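Local coordinates for protein-L-isoaspartate O-methyltransferase beta-aspartate methyltransferase (Plasmodium falciparum, PDB 2PBF) that probably helps repair damaged proteins by transferring a methyl group from S-adenosyl-L-methionine to the free carboxylate of isoaspartyl residues, at residues Leu35-Gly40 against Leu94-Ala99; Asn128-Arg131 against Leu136-Ile139; Leu15-Lys20 against Asp29-Met34; Glu177-Leu182 against Gly187-Pro192; Ile193-Thr198 against Lys213-Asp218. All blocks are in the same frame, centred on the assembly; numbering follows the deposited sequence.

Contact 1. Residues Leu35-Gly40 against Leu94-Ala99; sequences LQVDRG and LTVCMA
V37 presses its two methyl groups against V96 and C97, joining the loop after helix 28-35 to helix 93-101, the first helix after strand 83-87 in this Rossmann-like methyltransferase fold. The tight part is small and wholly apolar. CG2 of V37 does most of the work: it lies 3.9 Å from CG1 of V96 and equally 3.9 Å from SG of C97, filling the dip between two successive residues of the helix. The other branch joins in, with V37 CG1 also 3.9 Å from V96 CG1, so a single methyl of V96 is straddled by both methyls of V37. A beta-branched residue suits this place because its fork gives two contact points close to an extended backbone. The sulfur of C97 stands beside its own backbone N (chi1 -79°), where it meets CB of V37 at 4.0 Å as well as the methyl. All three side chains are buried; Y42 packs on both valines and L71 on C97.

The neighbours of V37 in the loop behave quite differently. Q36, just before it, is exposed, and its carbonyl oxygen takes a hydrogen bond from K133. The carbonyl oxygen of V37 is bonded to the hydroxyl of Y93, which satisfies the backbone beside the apolar cluster. OD1 of the partly exposed D38 bonds to the hydroxyl of Y48. The same carboxylate closes an Asx turn as the chain enters the 3-10 segment that begins at R39, with N of G40 donating to OD1 of D38 at 2.9 Å.

Contact 2. Residues Asn128-Arg131 against Leu136-Ile139; sequences NIKR and LLKI
On the helix that presents I129 and K130 to L136 and L137, OD1 of N128 accepts a hydrogen bond from NH1 of R131 at 3.2 Å, the donor tilted 29° from the carbonyl plane. Helix 119-132 is the connecting helix of a beta-alpha-beta crossover between the parallel strands 111-116 and 142-146, and residues 136-139 belong to the turn back toward the second strand. N128 also donates from ND2 to the carbonyl of S91.

The contact itself is apolar. CG2 of I129, anti to the backbone N, reaches CB of L136 at 3.8 Å, and the two side chains meet at about a right angle. The same methyl lies 4.0 Å from CD1 of L137, so one branch of the isoleucine serves two leucines. Its other branch is left for the interior, where V96, F142 and I144 surround the residue. L136 follows it inward, onto V96, A99 and F142. Nearer solvent, K130 suits a boundary position: its ammonium end can remain in water while its aliphatic stem packs. There CD1 of L137 approaches the backbone N of K130 at 3.9 Å and CG of K130 at 3.7 Å.

Contact 3. Residues Leu15-Lys20 against Asp29-Met34; sequences LLENLK and DVYNTM
An antiparallel helical hairpin opens the ordered chain: the segments 15-20 and 29-34, on helices 12-21 and 28-35, run at 163° to each other, their axes 10.8 Å apart at the closest. L16 and Y31 stand where the backbones are closest, and CB of L16 touches CE1 of the tyrosine ring at 3.8 Å. CG of Y31 is anti to its backbone N, which carries the ring across the gap toward the first helix.

K20, one turn after L16, approaches the same ring at about a right angle. Its chain runs in with CD at 3.6 Å from CD1 of Y31, then bends at chi3 (78°). That bend sets NZ over the ring face, 4.7 Å from the centroid and 24° off the normal, a cation-pi contact. Lysine fits because its methylenes pack while its charge finds the pi cloud. E17 lies near the tyrosine's other end, and its OE1 makes a long salt bridge of 3.7 Å to NZ of K20.

Deeper in, L16 crosses M34. Both leucine methyls lie 3.9 Å from CB of M34, and the methionine curls at its end to bring CE close to CD2 of L16. The side chain of M34 also touches A68 and L71 of helix 64-74, one of the helices, with 93-101, on which the hairpin rests.

The chemistry is thus graded across the interface. Apolar packing fills the buried side, while the amphipathic Y31 marks the boundary. Beyond it the lysine charge is probably shared between an aromatic face and a carboxylate, interactions that can persist beside solvent.

Contact 4. Residues Glu177-Leu182 against Gly187-Pro192; sequences EILVDL and GKLIIP
L179 projects from helix 177-182 onto two residues of strand 187-195, L189 and I191, which offer their side chains on the same face of the strand. Its CB packs on CD1 of L189 at 3.9 Å, and its CD1 meets CD1 of I191 at 4.0 Å. The base of the leucine therefore rests on one strand residue and its tip on the next but one.

Torsions explain this division. In L179, CG is anti to the carbonyl carbon (chi1 -61°), a common helical choice, and the extended second torsion drives CD1 along toward I191. The strand residues use a different first torsion. L189 has CG roughly anti to its backbone N (chi1 -155°), which swings CD1 out to the helix backbone, 4.1 Å from O of L179 and 4.4 Å from N of V180. No hydrogen bond crosses here; the methyl simply packs against peptide atoms. I191 also holds CG1 anti to its backbone N (chi1 176°) and is extended again beyond it, so its long branch becomes a straight arm ending in CD1, crossing L179 obliquely. Its CG2 must then occupy the crowded position between N and the carbonyl carbon. Leucine suits the other two places by carrying its methyls at the tip, while beta-branched isoleucine suits a strand.

V168 of the neighbouring strand 163-168 touches all three side chains. I190, between L189 and I191, faces helix 64-74 instead. Helix packing on both faces of a largely parallel sheet, here within a beta-alpha-beta crossover from strand 163-168 to 187-195, is characteristic of the three-layer alpha/beta/alpha methyltransferase fold.

Contact 5. Residues Ile193-Thr198 against Lys213-Asp218; sequences IEEDYT and KDRLFD
The guanidinium group of R215 is met at its edge, near its own plane, by OE1 of E195, while the E195 carboxylate is turned 39° from that plane. NE of R215 lies 3.2 Å from this oxygen, a salt bridge whose hydrogen bond is weak because the N-H is bent to 133°. The second flat group, the carboxylate of D218, is approached from above: OG1 of T198 donates to OD1 at 2.9 Å, lying 60° out of the carboxylate plane.

E195 and T198 are the end residues of a type II' turn, with D196 and Y197 at its corners, that joins strands 187-195 and 198-205 into a beta hairpin. Their backbones pair in both directions, E195 N to T198 O at 2.9 Å and T198 N to E195 O at 3.2 Å. Strand 212-219 lies beyond strand 198-205; E195, R215 and D218 pack on V200 of that intervening strand, and R215 also on Y202. E195 extends fully beyond CG, and its OE2 bonds to the hydroxyl of Y202.

R215 bends at chi3 and also brings NH2 to OD1 of D218 at 3.5 Å. One arginine thus bridges two acids whose like charges, 6.4 Å apart between E195 OE1 and D218 OD1, it probably offsets. At this surface, solvent likely weakens each pair, and the network ties the turn to the sheet's edge strand through several modest bonds.

Contacts 1, 2 and 3 form one continuous cluster. Contact 1 touches both of the others, its centre about 12 Å from that of contact 2 and about 11 Å from that of contact 3. V96 joins it to contact 2, its CG2 being 3.6 Å from CG1 of I129, and the C97 carbonyl touches T33 of contact 3. Contact 4 lies across the chain's centre, its centre about 22 Å from that of contact 1, and shares strand 187-195 with contact 5, their centres about 15 Å apart. The side chains of L179, C97, I129 and M34 stay about 8 to 10 Å from bound S-adenosyl-L-homocysteine, so contacts 1 to 4 belong to the framework around the site rather than to direct binding.

Contact 1. Residues Leu35-Gly40 against Leu94-Ala99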
# COMPACT_ATOMS: atom_id res chain seq x y z
N LEU A 35 8.54 10.35 -5.99
CA LEU A 35 9.22 11.66 -5.87
C LEU A 35 8.39 12.65 -5.05
O LEU A 35 8.93 13.43 -4.28
CB LEU A 35 9.53 12.22 -7.27
CG LEU A 35 10.26 13.59 -7.31
CD1 LEU A 35 11.63 13.47 -6.66
CD2 LEU A 35 10.35 14.14 -8.74
N GLN A 36 7.07 12.58 -5.22
CA GLN A 36 6.16 13.43 -4.47
C GLN A 36 6.01 13.05 -2.99
O GLN A 36 5.46 13.84 -2.19
CB GLN A 36 4.79 13.48 -5.17
CG GLN A 36 4.83 14.23 -6.52
CD GLN A 36 3.49 14.26 -7.22
OE1 GLN A 36 2.66 15.09 -6.93
NE2 GLN A 36 3.29 13.35 -8.17
N VAL A 37 6.50 11.87 -2.61
CA VAL A 37 6.37 11.37 -1.24
C VAL A 37 7.76 11.04 -0.63
O VAL A 37 8.30 9.94 -0.83
CB VAL A 37 5.40 10.13 -1.15
CG1 VAL A 37 5.09 9.81 0.29
CG2 VAL A 37 4.09 10.39 -1.91
N ASP A 38 8.33 12.00 0.10
CA ASP A 38 9.64 11.87 0.70
C ASP A 38 9.63 10.86 1.86
O ASP A 38 8.95 11.07 2.88
CB ASP A 38 10.12 13.25 1.19
CG ASP A 38 11.57 13.24 1.70
OD1 ASP A 38 12.07 12.19 2.16
OD2 ASP A 38 12.22 14.31 1.67
N ARG A 39 10.42 9.80 1.71
CA ARG A 39 10.50 8.69 2.68
C ARG A 39 10.90 9.13 4.09
O ARG A 39 10.40 8.58 5.08
CB ARG A 39 11.46 7.61 2.16
CG ARG A 39 11.41 6.27 2.90
CD ARG A 39 12.40 5.25 2.28
NE ARG A 39 12.69 4.13 3.19
CZ ARG A 39 11.92 3.05 3.34
NH1 ARG A 39 10.81 2.92 2.63
NH2 ARG A 39 12.26 2.09 4.20
N GLY A 40 11.77 10.15 4.16
CA GLY A 40 12.18 10.76 5.44
C GLY A 40 11.09 11.41 6.27
O GLY A 40 11.25 11.66 7.47
N LEU A 94 2.82 4.08 1.56
CA LEU A 94 2.19 3.64 0.32
C LEU A 94 0.78 4.20 0.14
O LEU A 94 0.35 4.44 -0.99
CB LEU A 94 2.23 2.11 0.18
CG LEU A 94 2.18 1.65 -1.30
CD1 LEU A 94 3.48 1.92 -2.08
CD2 LEU A 94 1.91 0.23 -1.29
N THR A 95 0.08 4.42 1.26
CA THR A 95 -1.25 5.02 1.22
C THR A 95 -1.24 6.43 0.63
O THR A 95 -2.06 6.75 -0.21
CB THR A 95 -1.92 5.05 2.63
OG1 THR A 95 -1.44 3.96 3.41
CG2 THR A 95 -3.41 4.92 2.49
N VAL A 96 -0.30 7.24 1.08
CA VAL A 96 -0.05 8.57 0.51
C VAL A 96 0.35 8.50 -0.97
O VAL A 96 -0.12 9.29 -1.79
CB VAL A 96 0.98 9.34 1.38
CG1 VAL A 96 1.30 10.71 0.79
CG2 VAL A 96 0.44 9.50 2.79
N CYS A 97 1.21 7.55 -1.32
CA CYS A 97 1.53 7.31 -2.72
C CYS A 97 0.23 7.09 -3.52
O CYS A 97 0.04 7.69 -4.57
CB CYS A 97 2.53 6.14 -2.88
SG CYS A 97 4.29 6.56 -2.56
N MET A 98 -0.68 6.26 -3.01
CA MET A 98 -1.96 6.07 -3.68
C MET A 98 -2.81 7.35 -3.78
O MET A 98 -3.38 7.62 -4.83
CB MET A 98 -2.79 4.98 -3.00
CG MET A 98 -2.25 3.57 -3.10
SD MET A 98 -3.29 2.53 -2.04
CE MET A 98 -2.64 0.95 -2.50
N ALA A 99 -2.90 8.11 -2.68
CA ALA A 99 -3.60 9.41 -2.66
C ALA A 99 -3.07 10.37 -3.72
O ALA A 99 -3.83 11.14 -4.31
CB ALA A 99 -3.48 10.05 -1.27

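Contact 2. Residues Asn128-Arg131 against Leu136-Ile139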
# COMPACT_ATOMS: atom_id res chain seq x y z
N ASN A 128 2.89 11.27 10.53
CA ASN A 128 3.70 11.37 9.33
C ASN A 128 2.99 12.20 8.29
O ASN A 128 3.60 13.04 7.64
CB ASN A 128 3.93 9.96 8.76
CG ASN A 128 4.89 9.11 9.59
OD1 ASN A 128 5.59 9.60 10.49
ND2 ASN A 128 4.95 7.84 9.27
N ILE A 129 1.69 11.97 8.13
CA ILE A 129 0.92 12.64 7.09
C ILE A 129 0.67 14.11 7.44
O ILE A 129 0.78 14.98 6.57
CB ILE A 129 -0.40 11.89 6.75
CG1 ILE A 129 -0.07 10.47 6.25
CG2 ILE A 129 -1.18 12.69 5.69
CD1 ILE A 129 -1.15 9.43 6.45
N LYS A 130 0.39 14.37 8.71
CA LYS A 130 0.32 15.75 9.20
C LYS A 130 1.58 16.54 8.83
O LYS A 130 1.46 17.63 8.28
CB LYS A 130 0.08 15.81 10.72
CG LYS A 130 -1.25 15.21 11.19
CD LYS A 130 -1.89 15.98 12.37
CE LYS A 130 -3.40 15.66 12.49
NZ LYS A 130 -4.04 16.13 13.77
N ARG A 131 2.77 15.99 9.09
CA ARG A 131 4.01 16.72 8.79
C ARG A 131 4.32 16.82 7.30
O ARG A 131 4.96 17.79 6.86
CB ARG A 131 5.21 16.17 9.59
CG ARG A 131 6.24 15.32 8.84
CD ARG A 131 7.50 15.08 9.73
NE ARG A 131 7.11 14.64 11.08
CZ ARG A 131 6.89 13.38 11.42
NH1 ARG A 131 7.04 12.41 10.53
NH2 ARG A 131 6.50 13.08 12.66
N LEU A 136 -4.33 16.11 3.40
CA LEU A 136 -4.91 14.78 3.33
C LEU A 136 -5.83 14.39 4.49
O LEU A 136 -6.68 13.55 4.34
CB LEU A 136 -3.80 13.72 3.15
CG LEU A 136 -3.06 13.68 1.80
CD1 LEU A 136 -2.08 12.51 1.72
CD2 LEU A 136 -4.05 13.61 0.65
N LEU A 137 -5.67 14.99 5.67
CA LEU A 137 -6.55 14.57 6.76
C LEU A 137 -7.67 15.58 7.00
O LEU A 137 -8.32 15.57 8.05
CB LEU A 137 -5.80 14.20 8.05
CG LEU A 137 -4.37 13.67 7.89
CD1 LEU A 137 -3.42 14.80 8.24
CD2 LEU A 137 -4.10 12.49 8.77
N LYS A 138 -7.89 16.42 6.00
CA LYS A 138 -9.02 17.34 5.97
C LYS A 138 -10.11 16.87 4.99
O LYS A 138 -11.18 17.45 4.93
CB LYS A 138 -8.55 18.75 5.60
CG LYS A 138 -7.59 19.42 6.61
CD LYS A 138 -8.15 19.40 8.06
CE LYS A 138 -7.16 20.02 9.06
NZ LYS A 138 -7.21 21.52 9.11
N ILE A 139 -9.85 15.80 4.24
CA ILE A 139 -10.76 15.42 3.18
C ILE A 139 -11.57 14.17 3.47
O ILE A 139 -11.22 13.38 4.34
CB ILE A 139 -10.05 15.36 1.82
CG1 ILE A 139 -9.04 14.19 1.81
CG2 ILE A 139 -9.42 16.74 1.54
CD1 ILE A 139 -8.16 14.12 0.59

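Contact 3. Residues Leu15-Lys20 against Asp29-Met34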
# COMPACT_ATOMS: atom_id res chain seq x y z
N LEU A 15 17.84 8.53 -3.82
CA LEU A 15 17.33 7.18 -3.58
C LEU A 15 16.57 6.65 -4.80
O LEU A 15 16.79 5.54 -5.24
CB LEU A 15 16.43 7.14 -2.32
CG LEU A 15 15.60 5.86 -2.08
CD1 LEU A 15 16.44 4.55 -2.07
CD2 LEU A 15 14.81 6.01 -0.81
N LEU A 16 15.70 7.48 -5.36
CA LEU A 16 14.84 7.11 -6.47
C LEU A 16 15.61 6.88 -7.77
O LEU A 16 15.32 5.96 -8.54
CB LEU A 16 13.72 8.15 -6.64
CG LEU A 16 12.71 8.28 -5.49
CD1 LEU A 16 11.56 9.15 -5.95
CD2 LEU A 16 12.15 6.94 -5.04
N GLU A 17 16.62 7.71 -7.95
CA GLU A 17 17.60 7.55 -9.02
C GLU A 17 18.42 6.26 -8.90
O GLU A 17 18.75 5.68 -9.91
CB GLU A 17 18.53 8.77 -9.05
CG GLU A 17 17.87 10.01 -9.64
CD GLU A 17 17.48 9.82 -11.11
OE1 GLU A 17 16.81 10.72 -11.67
OE2 GLU A 17 17.86 8.77 -11.70
N ASN A 18 18.73 5.84 -7.67
CA ASN A 18 19.43 4.57 -7.42
C ASN A 18 18.58 3.35 -7.79
O ASN A 18 19.07 2.43 -8.45
CB ASN A 18 19.95 4.47 -5.96
CG ASN A 18 20.34 3.04 -5.55
OD1 ASN A 18 19.56 2.32 -4.90
ND2 ASN A 18 21.54 2.62 -5.93
N LEU A 19 17.31 3.36 -7.40
CA LEU A 19 16.34 2.34 -7.83
C LEU A 19 16.15 2.27 -9.35
O LEU A 19 16.02 1.18 -9.91
CB LEU A 19 14.98 2.55 -7.13
CG LEU A 19 14.96 2.54 -5.59
CD1 LEU A 19 13.53 2.56 -5.02
CD2 LEU A 19 15.74 1.34 -5.05
N LYS A 20 16.13 3.43 -10.02
CA LYS A 20 16.09 3.47 -11.48
C LYS A 20 17.32 2.83 -12.12
O LYS A 20 17.17 1.96 -12.97
CB LYS A 20 15.92 4.89 -11.99
CG LYS A 20 14.51 5.18 -12.47
CD LYS A 20 14.29 6.69 -12.66
CE LYS A 20 14.91 7.19 -13.96
NZ LYS A 20 14.85 8.68 -14.04
N ASP A 29 5.68 7.13 -13.93
CA ASP A 29 4.57 7.37 -13.01
C ASP A 29 4.89 6.82 -11.62
O ASP A 29 4.46 7.38 -10.62
CB ASP A 29 3.28 6.71 -13.53
CG ASP A 29 2.56 7.55 -14.60
OD1 ASP A 29 2.55 8.80 -14.52
OD2 ASP A 29 1.97 6.93 -15.51
N VAL A 30 5.60 5.71 -11.57
CA VAL A 30 6.11 5.18 -10.30
C VAL A 30 7.09 6.19 -9.74
O VAL A 30 6.97 6.58 -8.58
CB VAL A 30 6.77 3.79 -10.46
CG1 VAL A 30 7.51 3.36 -9.18
CG2 VAL A 30 5.73 2.76 -10.85
N TYR A 31 8.00 6.67 -10.59
CA TYR A 31 9.01 7.64 -10.18
C TYR A 31 8.38 8.92 -9.69
O TYR A 31 8.64 9.32 -8.56
CB TYR A 31 10.02 7.94 -11.31
CG TYR A 31 11.05 9.01 -10.94
CD1 TYR A 31 12.29 8.67 -10.43
CD2 TYR A 31 10.73 10.37 -11.04
CE1 TYR A 31 13.22 9.65 -10.07
CE2 TYR A 31 11.65 11.36 -10.69
CZ TYR A 31 12.89 10.99 -10.20
OH TYR A 31 13.80 11.96 -9.84
N ASN A 32 7.54 9.55 -10.53
CA ASN A 32 6.94 10.85 -10.17
C ASN A 32 6.08 10.78 -8.92
O ASN A 32 6.09 11.70 -8.11
CB ASN A 32 6.14 11.48 -11.34
CG ASN A 32 6.99 11.67 -12.61
OD1 ASN A 32 8.16 12.06 -12.54
ND2 ASN A 32 6.39 11.39 -13.76
N THR A 33 5.36 9.68 -8.74
CA THR A 33 4.57 9.47 -7.52
C THR A 33 5.46 9.41 -6.28
O THR A 33 5.26 10.17 -5.34
CB THR A 33 3.71 8.18 -7.62
OG1 THR A 33 2.92 8.22 -8.83
CG2 THR A 33 2.80 8.05 -6.40
N MET A 34 6.42 8.50 -6.28
CA MET A 34 7.36 8.38 -5.17
C MET A 34 8.16 9.66 -4.92
O MET A 34 8.41 10.02 -3.77
CB MET A 34 8.28 7.18 -5.37
CG MET A 34 7.54 5.83 -5.31
SD MET A 34 8.60 4.39 -5.34
CE MET A 34 9.44 4.37 -3.75

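Contact 4. Residues Glu177-Leu182 against Gly187-Pro192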
# COMPACT_ATOMS: atom_id res chain seq x y z
N GLU A 177 -10.57 -14.35 1.54
CA GLU A 177 -11.70 -14.27 0.62
C GLU A 177 -12.39 -12.89 0.61
O GLU A 177 -12.87 -12.45 -0.43
CB GLU A 177 -12.68 -15.42 0.90
CG GLU A 177 -13.70 -15.73 -0.19
CD GLU A 177 -13.10 -15.84 -1.60
OE1 GLU A 177 -11.90 -16.18 -1.73
OE2 GLU A 177 -13.85 -15.57 -2.57
N ILE A 178 -12.41 -12.22 1.76
CA ILE A 178 -12.81 -10.81 1.83
C ILE A 178 -12.10 -9.93 0.80
O ILE A 178 -12.75 -9.12 0.11
CB ILE A 178 -12.63 -10.18 3.24
CG1 ILE A 178 -13.05 -8.71 3.18
CG2 ILE A 178 -11.19 -10.32 3.77
CD1 ILE A 178 -13.37 -8.11 4.51
N LEU A 179 -10.78 -10.07 0.68
CA LEU A 179 -10.04 -9.27 -0.27
C LEU A 179 -10.52 -9.60 -1.68
O LEU A 179 -10.67 -8.70 -2.51
CB LEU A 179 -8.52 -9.38 -0.08
CG LEU A 179 -8.00 -8.91 1.29
CD1 LEU A 179 -6.54 -9.18 1.51
CD2 LEU A 179 -8.28 -7.44 1.54
N VAL A 180 -10.82 -10.87 -1.94
CA VAL A 180 -11.44 -11.27 -3.21
C VAL A 180 -12.82 -10.63 -3.41
O VAL A 180 -13.19 -10.26 -4.52
CB VAL A 180 -11.51 -12.83 -3.37
CG1 VAL A 180 -12.46 -13.26 -4.50
CG2 VAL A 180 -10.14 -13.39 -3.60
N ASP A 181 -13.58 -10.51 -2.33
CA ASP A 181 -14.91 -9.90 -2.44
C ASP A 181 -14.89 -8.38 -2.53
O ASP A 181 -15.82 -7.78 -3.03
CB ASP A 181 -15.80 -10.35 -1.26
CG ASP A 181 -16.13 -11.83 -1.33
OD1 ASP A 181 -15.94 -12.44 -2.41
OD2 ASP A 181 -16.56 -12.37 -0.30
N LEU A 182 -13.82 -7.78 -2.03
CA LEU A 182 -13.68 -6.33 -2.03
C LEU A 182 -13.22 -5.85 -3.39
O LEU A 182 -13.25 -4.68 -3.68
CB LEU A 182 -12.73 -5.88 -0.92
CG LEU A 182 -13.25 -5.89 0.53
CD1 LEU A 182 -12.20 -5.31 1.45
CD2 LEU A 182 -14.55 -5.12 0.70
N GLY A 187 -10.17 -4.94 -11.36
CA GLY A 187 -9.28 -4.49 -10.29
C GLY A 187 -8.11 -5.45 -10.14
O GLY A 187 -8.22 -6.64 -10.54
N LYS A 188 -6.99 -4.92 -9.61
CA LYS A 188 -5.83 -5.73 -9.21
C LYS A 188 -5.58 -5.74 -7.70
O LYS A 188 -5.69 -4.70 -7.03
CB LYS A 188 -4.57 -5.27 -9.94
CG LYS A 188 -4.41 -5.94 -11.29
CD LYS A 188 -3.60 -5.16 -12.28
CE LYS A 188 -3.57 -5.95 -13.59
NZ LYS A 188 -2.55 -5.42 -14.53
N LEU A 189 -5.22 -6.92 -7.19
CA LEU A 189 -4.86 -7.15 -5.78
C LEU A 189 -3.45 -7.69 -5.79
O LEU A 189 -3.15 -8.66 -6.49
CB LEU A 189 -5.77 -8.21 -5.16
CG LEU A 189 -6.18 -8.45 -3.69
CD1 LEU A 189 -6.86 -9.84 -3.63
CD2 LEU A 189 -5.10 -8.35 -2.63
N ILE A 190 -2.58 -7.03 -5.04
CA ILE A 190 -1.18 -7.41 -4.85
C ILE A 190 -1.03 -7.88 -3.41
O ILE A 190 -1.32 -7.15 -2.47
CB ILE A 190 -0.24 -6.19 -5.10
CG1 ILE A 190 -0.24 -5.79 -6.57
CG2 ILE A 190 1.20 -6.43 -4.55
CD1 ILE A 190 0.30 -6.86 -7.51
N ILE A 191 -0.60 -9.12 -3.23
CA ILE A 191 -0.58 -9.70 -1.90
C ILE A 191 0.47 -10.80 -1.77
O ILE A 191 0.59 -11.64 -2.65
CB ILE A 191 -2.01 -10.25 -1.51
CG1 ILE A 191 -1.98 -10.96 -0.16
CG2 ILE A 191 -2.60 -11.13 -2.65
CD1 ILE A 191 -3.37 -11.31 0.38
N PRO A 192 1.25 -10.79 -0.67
CA PRO A 192 2.11 -11.96 -0.43
C PRO A 192 1.31 -13.10 0.22
O PRO A 192 0.59 -12.86 1.17
CB PRO A 192 3.18 -11.43 0.54
CG PRO A 192 2.93 -9.89 0.62
CD PRO A 192 1.46 -9.76 0.37

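Contact 5. Residues Ile193-Thr198 against Lys213-Asp218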
# COMPACT_ATOMS: atom_id res chain seq x y z
N ILE A 193 1.45 -14.31 -0.31
CA ILE A 193 0.82 -15.50 0.30
C ILE A 193 1.89 -16.57 0.62
O ILE A 193 2.71 -16.88 -0.25
CB ILE A 193 -0.34 -16.05 -0.57
CG1 ILE A 193 -1.41 -14.96 -0.80
CG2 ILE A 193 -0.99 -17.32 0.06
CD1 ILE A 193 -2.23 -15.11 -2.05
N GLU A 194 1.92 -17.05 1.86
CA GLU A 194 2.79 -18.18 2.24
C GLU A 194 2.48 -19.40 1.37
O GLU A 194 1.39 -19.99 1.43
CB GLU A 194 2.61 -18.62 3.68
CG GLU A 194 2.70 -17.60 4.78
CD GLU A 194 2.32 -18.21 6.15
OE1 GLU A 194 2.10 -19.45 6.24
OE2 GLU A 194 2.25 -17.46 7.15
N GLU A 195 3.44 -19.76 0.54
CA GLU A 195 3.30 -20.92 -0.30
C GLU A 195 4.47 -21.84 0.01
O GLU A 195 5.61 -21.56 -0.42
CB GLU A 195 3.34 -20.47 -1.74
CG GLU A 195 3.09 -21.55 -2.74
CD GLU A 195 2.79 -20.96 -4.07
OE1 GLU A 195 3.64 -21.09 -4.98
OE2 GLU A 195 1.71 -20.32 -4.18
N ASP A 196 4.17 -22.90 0.76
CA ASP A 196 5.15 -23.85 1.31
C ASP A 196 6.23 -23.13 2.12
O ASP A 196 5.96 -22.71 3.26
CB ASP A 196 5.71 -24.77 0.22
N TYR A 197 7.41 -22.94 1.53
CA TYR A 197 8.58 -22.42 2.27
C TYR A 197 9.00 -21.03 1.86
O TYR A 197 10.10 -20.60 2.19
CB TYR A 197 9.79 -23.37 2.13
CG TYR A 197 9.54 -24.67 2.81
CD1 TYR A 197 9.66 -24.79 4.19
CD2 TYR A 197 9.08 -25.75 2.07
CE1 TYR A 197 9.38 -25.99 4.81
CE2 TYR A 197 8.78 -26.94 2.67
CZ TYR A 197 8.93 -27.05 4.02
OH TYR A 197 8.63 -28.26 4.56
N THR A 198 8.14 -20.35 1.12
CA THR A 198 8.37 -18.96 0.79
C THR A 198 7.11 -18.11 1.00
O THR A 198 6.03 -18.65 1.28
CB THR A 198 8.93 -18.78 -0.65
OG1 THR A 198 7.92 -19.06 -1.62
CG2 THR A 198 10.12 -19.70 -0.88
N LYS A 213 -5.17 -15.71 -10.97
CA LYS A 213 -4.09 -15.64 -9.99
C LYS A 213 -2.75 -15.70 -10.71
O LYS A 213 -2.52 -16.58 -11.55
CB LYS A 213 -4.24 -16.77 -8.99
CG LYS A 213 -4.20 -16.35 -7.55
CD LYS A 213 -4.36 -17.54 -6.61
CE LYS A 213 -5.83 -17.89 -6.37
NZ LYS A 213 -5.97 -18.85 -5.22
N ASP A 214 -1.87 -14.75 -10.39
CA ASP A 214 -0.61 -14.58 -11.11
C ASP A 214 0.55 -14.58 -10.13
O ASP A 214 0.74 -13.62 -9.37
CB ASP A 214 -0.66 -13.28 -11.91
CG ASP A 214 0.44 -13.17 -12.95
OD1 ASP A 214 1.37 -14.01 -12.98
OD2 ASP A 214 0.35 -12.21 -13.75
N ARG A 215 1.32 -15.67 -10.15
CA ARG A 215 2.41 -15.91 -9.22
C ARG A 215 3.61 -15.09 -9.66
O ARG A 215 4.16 -15.33 -10.74
CB ARG A 215 2.73 -17.42 -9.21
CG ARG A 215 3.34 -17.93 -7.89
CD ARG A 215 3.99 -19.35 -7.94
NE ARG A 215 5.22 -19.34 -7.14
CZ ARG A 215 6.42 -18.98 -7.60
NH1 ARG A 215 6.58 -18.65 -8.87
NH2 ARG A 215 7.47 -18.95 -6.79
N LEU A 216 4.02 -14.11 -8.87
CA LEU A 216 5.06 -13.18 -9.32
C LEU A 216 6.46 -13.66 -8.95
O LEU A 216 7.15 -14.22 -9.79
CB LEU A 216 4.81 -11.73 -8.84
CG LEU A 216 3.58 -11.02 -9.45
CD1 LEU A 216 3.49 -9.59 -8.96
CD2 LEU A 216 3.55 -11.07 -10.99
N PHE A 217 6.86 -13.46 -7.71
CA PHE A 217 8.12 -13.98 -7.21
C PHE A 217 8.14 -14.00 -5.68
O PHE A 217 7.23 -13.47 -5.03
CB PHE A 217 9.29 -13.16 -7.74
CG PHE A 217 9.06 -11.69 -7.67
CD1 PHE A 217 9.05 -11.03 -6.45
CD2 PHE A 217 8.84 -10.96 -8.83
CE1 PHE A 217 8.83 -9.68 -6.38
CE2 PHE A 217 8.61 -9.59 -8.77
CZ PHE A 217 8.61 -8.96 -7.54
N ASP A 218 9.18 -14.62 -5.12
CA ASP A 218 9.34 -14.74 -3.69
C ASP A 218 9.68 -13.40 -3.05
O ASP A 218 10.42 -12.60 -3.62
CB ASP A 218 10.39 -15.79 -3.36
CG ASP A 218 10.05 -17.15 -3.94
OD1 ASP A 218 8.85 -17.53 -3.88
OD2 ASP A 218 10.96 -17.82 -4.49